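Local coordinates for FERM, RhoGEF and pleckstrin domain protein 2 (Danio rerio, PDB 6D21), which probably acts as a guanine nucleotide exchange factor for RAC1 in semaphorin signalling and actin remodelling, and is represented here by its membrane-targeting FERM domain, at residues A[233-238]-A[261-266]; A[237-242]-A[255-260]. All blocks are in the same frame, centred on the assembly; numbering follows the deposited sequence.

Contact 1. Residues A[233-238]-A[261-266]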
loop_
_atom_site.group_PDB
_atom_site.type_symbol
_atom_site.label_atom_id
_atom_site.label_comp_id
_atom_site.label_asym_id
_atom_site.label_seq_id
_atom_site.Cartn_x
_atom_site.Cartn_y
_atom_site.Cartn_z
ATOM N N LEU A 233 4.091 -18.900 12.547
ATOM C CA LEU A 233 5.018 -17.796 12.335
ATOM C C LEU A 233 5.475 -17.267 13.679
ATOM O O LEU A 233 4.668 -17.102 14.582
ATOM C CB LEU A 233 4.375 -16.675 11.528
ATOM C CG LEU A 233 3.969 -17.012 10.096
ATOM C CD1 LEU A 233 3.222 -15.850 9.475
ATOM C CD2 LEU A 233 5.187 -17.383 9.266
ATOM N N SER A 234 6.767 -16.994 13.808
ATOM C CA SER A 234 7.278 -16.447 15.051
ATOM C C SER A 234 8.485 -15.570 14.803
ATOM O O SER A 234 8.920 -15.418 13.666
ATOM C CB SER A 234 7.641 -17.577 16.011
ATOM O OG SER A 234 8.547 -18.475 15.393
ATOM N N PHE A 235 9.029 -14.997 15.872
ATOM C CA PHE A 235 10.310 -14.305 15.798
ATOM C C PHE A 235 11.094 -14.437 17.097
ATOM O O PHE A 235 10.536 -14.329 18.192
ATOM C CB PHE A 235 10.113 -12.834 15.454
ATOM C CG PHE A 235 9.490 -12.032 16.551
ATOM C CD1 PHE A 235 8.121 -12.022 16.724
ATOM C CD2 PHE A 235 10.275 -11.270 17.400
ATOM C CE1 PHE A 235 7.545 -11.279 17.728
ATOM C CE2 PHE A 235 9.705 -10.524 18.408
ATOM C CZ PHE A 235 8.341 -10.529 18.573
ATOM N N LYS A 236 12.393 -14.678 16.957
ATOM C CA LYS A 236 13.289 -14.803 18.098
ATOM C C LYS A 236 14.387 -13.747 17.975
ATOM O O LYS A 236 15.388 -13.962 17.291
ATOM C CB LYS A 236 13.883 -16.215 18.176
ATOM C CG LYS A 236 13.679 -16.904 19.525
ATOM C CD LYS A 236 13.698 -18.420 19.392
ATOM C CE LYS A 236 13.145 -19.102 20.640
ATOM N NZ LYS A 236 14.108 -19.109 21.787
ATOM N N ARG A 237 14.170 -12.610 18.637
ATOM C CA ARG A 237 15.035 -11.431 18.543
ATOM C C ARG A 237 15.104 -10.936 17.095
ATOM O O ARG A 237 14.094 -10.490 16.555
ATOM C CB ARG A 237 16.423 -11.722 19.135
ATOM C CG ARG A 237 16.333 -12.013 20.634
ATOM C CD ARG A 237 17.668 -12.218 21.331
ATOM N NE ARG A 237 17.430 -12.674 22.698
ATOM C CZ ARG A 237 18.333 -12.694 23.676
ATOM N NH1 ARG A 237 19.577 -12.281 23.461
ATOM N NH2 ARG A 237 17.984 -13.137 24.879
ATOM N N LYS A 238 16.269 -11.001 16.459
ATOM C CA LYS A 238 16.380 -10.504 15.085
ATOM C C LYS A 238 16.019 -11.557 14.040
ATOM O O LYS A 238 16.052 -11.281 12.848
ATOM C CB LYS A 238 17.791 -9.978 14.812
ATOM C CG LYS A 238 18.213 -8.818 15.702
ATOM C CD LYS A 238 19.728 -8.728 15.795
ATOM C CE LYS A 238 20.378 -8.835 14.423
ATOM N NZ LYS A 238 21.854 -8.648 14.490
ATOM N N GLY A 261 16.917 -6.809 10.403
ATOM C CA GLY A 261 17.785 -5.743 10.883
ATOM C C GLY A 261 17.756 -5.497 12.380
ATOM O O GLY A 261 18.803 -5.357 13.014
ATOM N N SER A 262 16.555 -5.430 12.941
ATOM C CA SER A 262 16.387 -5.285 14.382
ATOM C C SER A 262 15.264 -6.180 14.893
ATOM O O SER A 262 14.494 -6.748 14.106
ATOM C CB SER A 262 16.099 -3.830 14.741
ATOM O OG SER A 262 15.034 -3.323 13.955
ATOM N N ARG A 263 15.180 -6.302 16.213
ATOM C CA ARG A 263 14.107 -7.047 16.855
ATOM C C ARG A 263 12.767 -6.384 16.553
ATOM O O ARG A 263 11.776 -7.056 16.257
ATOM C CB ARG A 263 14.348 -7.128 18.366
ATOM C CG ARG A 263 13.685 -8.315 19.044
ATOM C CD ARG A 263 12.511 -7.894 19.907
ATOM N NE ARG A 263 12.843 -6.754 20.755
ATOM C CZ ARG A 263 13.509 -6.839 21.902
ATOM N NH1 ARG A 263 13.928 -8.019 22.347
ATOM N NH2 ARG A 263 13.764 -5.739 22.601
ATOM N N ASP A 264 12.754 -5.055 16.601
ATOM C CA ASP A 264 11.546 -4.289 16.333
ATOM C C ASP A 264 11.061 -4.462 14.888
ATOM O O ASP A 264 9.868 -4.345 14.601
ATOM C CB ASP A 264 11.783 -2.825 16.635
ATOM N N GLN A 265 11.990 -4.733 13.978
ATOM C CA GLN A 265 11.634 -4.961 12.583
ATOM C C GLN A 265 11.035 -6.351 12.397
ATOM O O GLN A 265 10.120 -6.528 11.597
ATOM C CB GLN A 265 12.858 -4.781 11.677
ATOM C CG GLN A 265 13.095 -3.348 11.234
ATOM C CD GLN A 265 14.426 -3.179 10.519
ATOM O OE1 GLN A 265 15.442 -3.730 10.948
ATOM N NE2 GLN A 265 14.426 -2.418 9.425
ATOM N N CYS A 266 11.569 -7.328 13.130
ATOM C CA CYS A 266 10.998 -8.676 13.170
ATOM C C CYS A 266 9.553 -8.611 13.608
ATOM O O CYS A 266 8.661 -9.233 13.027
ATOM C CB CYS A 266 11.766 -9.569 14.141
ATOM S SG CYS A 266 12.917 -10.676 13.368
#

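Contact 2. Residues A[237-242]-A[255-260]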
loop_
_atom_site.group_PDB
_atom_site.type_symbol
_atom_site.label_atom_id
_atom_site.label_comp_id
_atom_site.label_asym_id
_atom_site.label_seq_id
_atom_site.Cartn_x
_atom_site.Cartn_y
_atom_site.Cartn_z
ATOM N N ARG A 237 14.170 -12.610 18.637
ATOM C CA ARG A 237 15.035 -11.431 18.543
ATOM C C ARG A 237 15.104 -10.936 17.095
ATOM O O ARG A 237 14.094 -10.490 16.555
ATOM C CB ARG A 237 16.423 -11.722 19.135
ATOM C CG ARG A 237 16.333 -12.013 20.634
ATOM C CD ARG A 237 17.668 -12.218 21.331
ATOM N NE ARG A 237 17.430 -12.674 22.698
ATOM C CZ ARG A 237 18.333 -12.694 23.676
ATOM N NH1 ARG A 237 19.577 -12.281 23.461
ATOM N NH2 ARG A 237 17.984 -13.137 24.879
ATOM N N LYS A 238 16.269 -11.001 16.459
ATOM C CA LYS A 238 16.380 -10.504 15.085
ATOM C C LYS A 238 16.019 -11.557 14.040
ATOM O O LYS A 238 16.052 -11.281 12.848
ATOM C CB LYS A 238 17.791 -9.978 14.812
ATOM C CG LYS A 238 18.213 -8.818 15.702
ATOM C CD LYS A 238 19.728 -8.728 15.795
ATOM C CE LYS A 238 20.378 -8.835 14.423
ATOM N NZ LYS A 238 21.854 -8.648 14.490
ATOM N N ARG A 239 15.665 -12.758 14.487
ATOM C CA ARG A 239 15.351 -13.856 13.576
ATOM C C ARG A 239 13.846 -13.985 13.354
ATOM O O ARG A 239 13.071 -13.985 14.305
ATOM C CB ARG A 239 15.910 -15.174 14.118
ATOM C CG ARG A 239 17.342 -15.073 14.610
ATOM C CD ARG A 239 17.610 -16.055 15.738
ATOM N NE ARG A 239 18.587 -17.077 15.376
ATOM C CZ ARG A 239 18.463 -18.368 15.675
ATOM N NH1 ARG A 239 19.406 -19.235 15.306
ATOM N NH2 ARG A 239 17.383 -18.795 16.320
ATOM N N PHE A 240 13.433 -14.076 12.093
ATOM C CA PHE A 240 12.033 -14.339 11.773
ATOM C C PHE A 240 11.905 -15.782 11.286
ATOM O O PHE A 240 12.703 -16.250 10.474
ATOM C CB PHE A 240 11.509 -13.352 10.731
ATOM C CG PHE A 240 10.043 -13.510 10.423
ATOM C CD1 PHE A 240 9.081 -12.977 11.269
ATOM C CD2 PHE A 240 9.628 -14.182 9.280
ATOM C CE1 PHE A 240 7.734 -13.120 10.984
ATOM C CE2 PHE A 240 8.284 -14.325 8.988
ATOM C CZ PHE A 240 7.333 -13.790 9.839
ATOM N N LEU A 241 10.915 -16.494 11.810
ATOM C CA LEU A 241 10.835 -17.934 11.599
ATOM C C LEU A 241 9.526 -18.351 10.932
ATOM O O LEU A 241 8.439 -18.057 11.432
ATOM C CB LEU A 241 10.995 -18.675 12.930
ATOM C CG LEU A 241 12.372 -18.704 13.621
ATOM C CD1 LEU A 241 12.758 -17.358 14.212
ATOM C CD2 LEU A 241 12.364 -19.751 14.705
ATOM N N ILE A 242 9.642 -19.036 9.799
ATOM C CA ILE A 242 8.487 -19.607 9.121
ATOM C C ILE A 242 8.506 -21.122 9.239
ATOM O O ILE A 242 9.331 -21.778 8.613
ATOM C CB ILE A 242 8.448 -19.241 7.630
ATOM C CG1 ILE A 242 8.473 -17.734 7.444
ATOM C CG2 ILE A 242 7.211 -19.839 6.962
ATOM C CD1 ILE A 242 8.626 -17.341 6.002
ATOM N N THR A 255 11.537 -25.487 8.705
ATOM C CA THR A 255 11.710 -24.121 9.165
ATOM C C THR A 255 12.609 -23.326 8.230
ATOM O O THR A 255 13.683 -23.778 7.838
ATOM C CB THR A 255 12.293 -24.079 10.590
ATOM O OG1 THR A 255 13.208 -25.169 10.765
ATOM C CG2 THR A 255 11.191 -24.212 11.614
ATOM N N LEU A 256 12.141 -22.140 7.864
ATOM C CA LEU A 256 12.945 -21.186 7.121
ATOM C C LEU A 256 13.316 -20.066 8.056
ATOM O O LEU A 256 12.455 -19.481 8.708
ATOM C CB LEU A 256 12.196 -20.636 5.907
ATOM C CG LEU A 256 11.729 -21.674 4.893
ATOM C CD1 LEU A 256 10.242 -21.515 4.642
ATOM C CD2 LEU A 256 12.524 -21.553 3.601
ATOM N N GLU A 257 14.603 -19.775 8.123
ATOM C CA GLU A 257 15.094 -18.719 8.988
ATOM C C GLU A 257 15.514 -17.503 8.184
ATOM O O GLU A 257 16.230 -17.628 7.190
ATOM C CB GLU A 257 16.270 -19.231 9.810
ATOM C CG GLU A 257 16.854 -18.209 10.756
ATOM C CD GLU A 257 17.926 -18.800 11.647
ATOM O OE1 GLU A 257 18.571 -19.796 11.242
ATOM O OE2 GLU A 257 18.120 -18.263 12.754
ATOM N N PHE A 258 15.066 -16.328 8.616
ATOM C CA PHE A 258 15.504 -15.075 8.008
ATOM C C PHE A 258 15.967 -14.069 9.053
ATOM O O PHE A 258 15.230 -13.727 9.975
ATOM C CB PHE A 258 14.392 -14.460 7.162
ATOM C CG PHE A 258 13.917 -15.354 6.058
ATOM C CD1 PHE A 258 14.636 -15.455 4.878
ATOM C CD2 PHE A 258 12.761 -16.112 6.212
ATOM C CE1 PHE A 258 14.210 -16.276 3.859
ATOM C CE2 PHE A 258 12.322 -16.936 5.195
ATOM C CZ PHE A 258 13.052 -17.020 4.014
ATOM N N LEU A 259 17.190 -13.585 8.883
ATOM C CA LEU A 259 17.755 -12.593 9.785
ATOM C C LEU A 259 17.351 -11.195 9.354
ATOM O O LEU A 259 17.629 -10.776 8.229
ATOM C CB LEU A 259 19.274 -12.712 9.819
ATOM C CG LEU A 259 19.988 -12.092 11.016
ATOM C CD1 LEU A 259 19.320 -12.517 12.317
ATOM C CD2 LEU A 259 21.460 -12.494 11.004
ATOM N N MET A 260 16.690 -10.469 10.245
ATOM C CA MET A 260 16.282 -9.110 9.922
ATOM C C MET A 260 17.158 -8.094 10.659
ATOM O O MET A 260 18.042 -8.476 11.435
ATOM C CB MET A 260 14.800 -8.923 10.242
ATOM C CG MET A 260 13.943 -9.987 9.569
ATOM S SD MET A 260 12.178 -9.657 9.559
ATOM C CE MET A 260 12.149 -8.005 8.867
#

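Contact 1. Residues A[233-238]-A[261-266]
Phe235 and Arg237, where strand 230-236 runs out into a turn, meet Cys266 and Arg263 in the first turn of helix 263-281, the C-terminal helix that packs on the sheet of the PH-like FERM lobe. Phe235 CB rests on Cys266 CB at 3.9 Å. CG of Phe235 stands between the backbone N and the carbonyl carbon (chi1 70°), which carries the ring past Cys266 CB to Arg263; Arg263 CD lies at the ring edge, 4.1 Å from Phe235 CE2. The Arg263 chain bends at chi2 and chi3, and its guanidinium plane lies 71° from the ring. The carbonyl of Arg237 faces the helix start: its O is 3.3 Å from Arg263 CG and receives a CA-H...O contact from Arg263 CA at 3.5 Å. Cys266 SG lies 3.2 Å from Lys238 O. Lys238 lies alongside the approach to the helix, its CG 4.0 Å from Arg263 N. Further out, Trp270 of the same helix meets the Phe235 ring obliquely, and its NE1 hydrogen-bonds to Leu233 O. The helix start is fixed by a capping box: Ser262 is the N-cap, and weak bonds run from Gln265 N to Ser262 OG and from Ser262 N to Gln265 OE1. Within that box Ser262 OG also donates to Gln265 OE1 at 3.1 Å, reaching it from above the carbonyl plane.

Contact 2. Residues A[237-242]-A[255-260]
Phe240 and Phe258 form a hydrogen-bonded pair in the antiparallel beta hairpin of strands 239-244 and 255-260, part of the sheet of the PH-like FERM lobe. The short strand axes pass 4.7 Å apart at 157°. Phe240 N to Phe258 O is nearly straight (2.8 Å, 178° at the hydrogen), and Phe258 N returns a bond to Phe240 O. Ile242 and Leu256 repeat this two-bond pairing, and Met260 N closes the opposite end on Lys238 O at 2.8 Å. The tight side of the sheet carries Phe240, Ile242 and Phe258, with Leu256 as its partly exposed margin, where Leu256 CD1 meets Ile242 CB. CG of Phe240 is anti to the backbone N (chi1 -176°), and the ring leads away from Phe258 toward helix 263-281, where Phe269 meets it edge-to-face. Met260 SD sits obliquely to the Phe240 ring, 5.3 Å from its centroid, a Met-aromatic contact. Ile242 CD1 reaches the edge of Phe258 at CE2, 3.8 Å away; strand 203-209 also packs on this ring. The other side, with Arg239, Leu241, Glu257 and Leu259, is largely exposed and looser. Leu259 CD1 lies 4.0 Å from Arg239 CG, and the extended Glu257 chain crosses to Arg239 in a salt bridge. Glu257 OE2 lies over one face of the guanidinium, 2.9 Å from Arg239 NE, with no N-H directed at it.

Contact 1 is a surface contact between a strand end and a helix start, whereas contact 2 is partly buried and joins two neighbouring strands through backbone hydrogen bonds. The first relies on carbon and sulfur packing and carbonyl contacts; the second adds a regular bond ladder, apolar packing on one face and a salt bridge on the other. They share Arg237 and Lys238, the turn linking strands 230-236 and 239-244, and their centres are about 7 Å apart. Ser234 O and Leu241 N, 2.9 Å apart, probably hydrogen-bond and join strands 230-236 and 239-244 in one sheet. Cys266 SG packs 3.4 Å from Arg239 C, bringing the helix start against the hairpin strand.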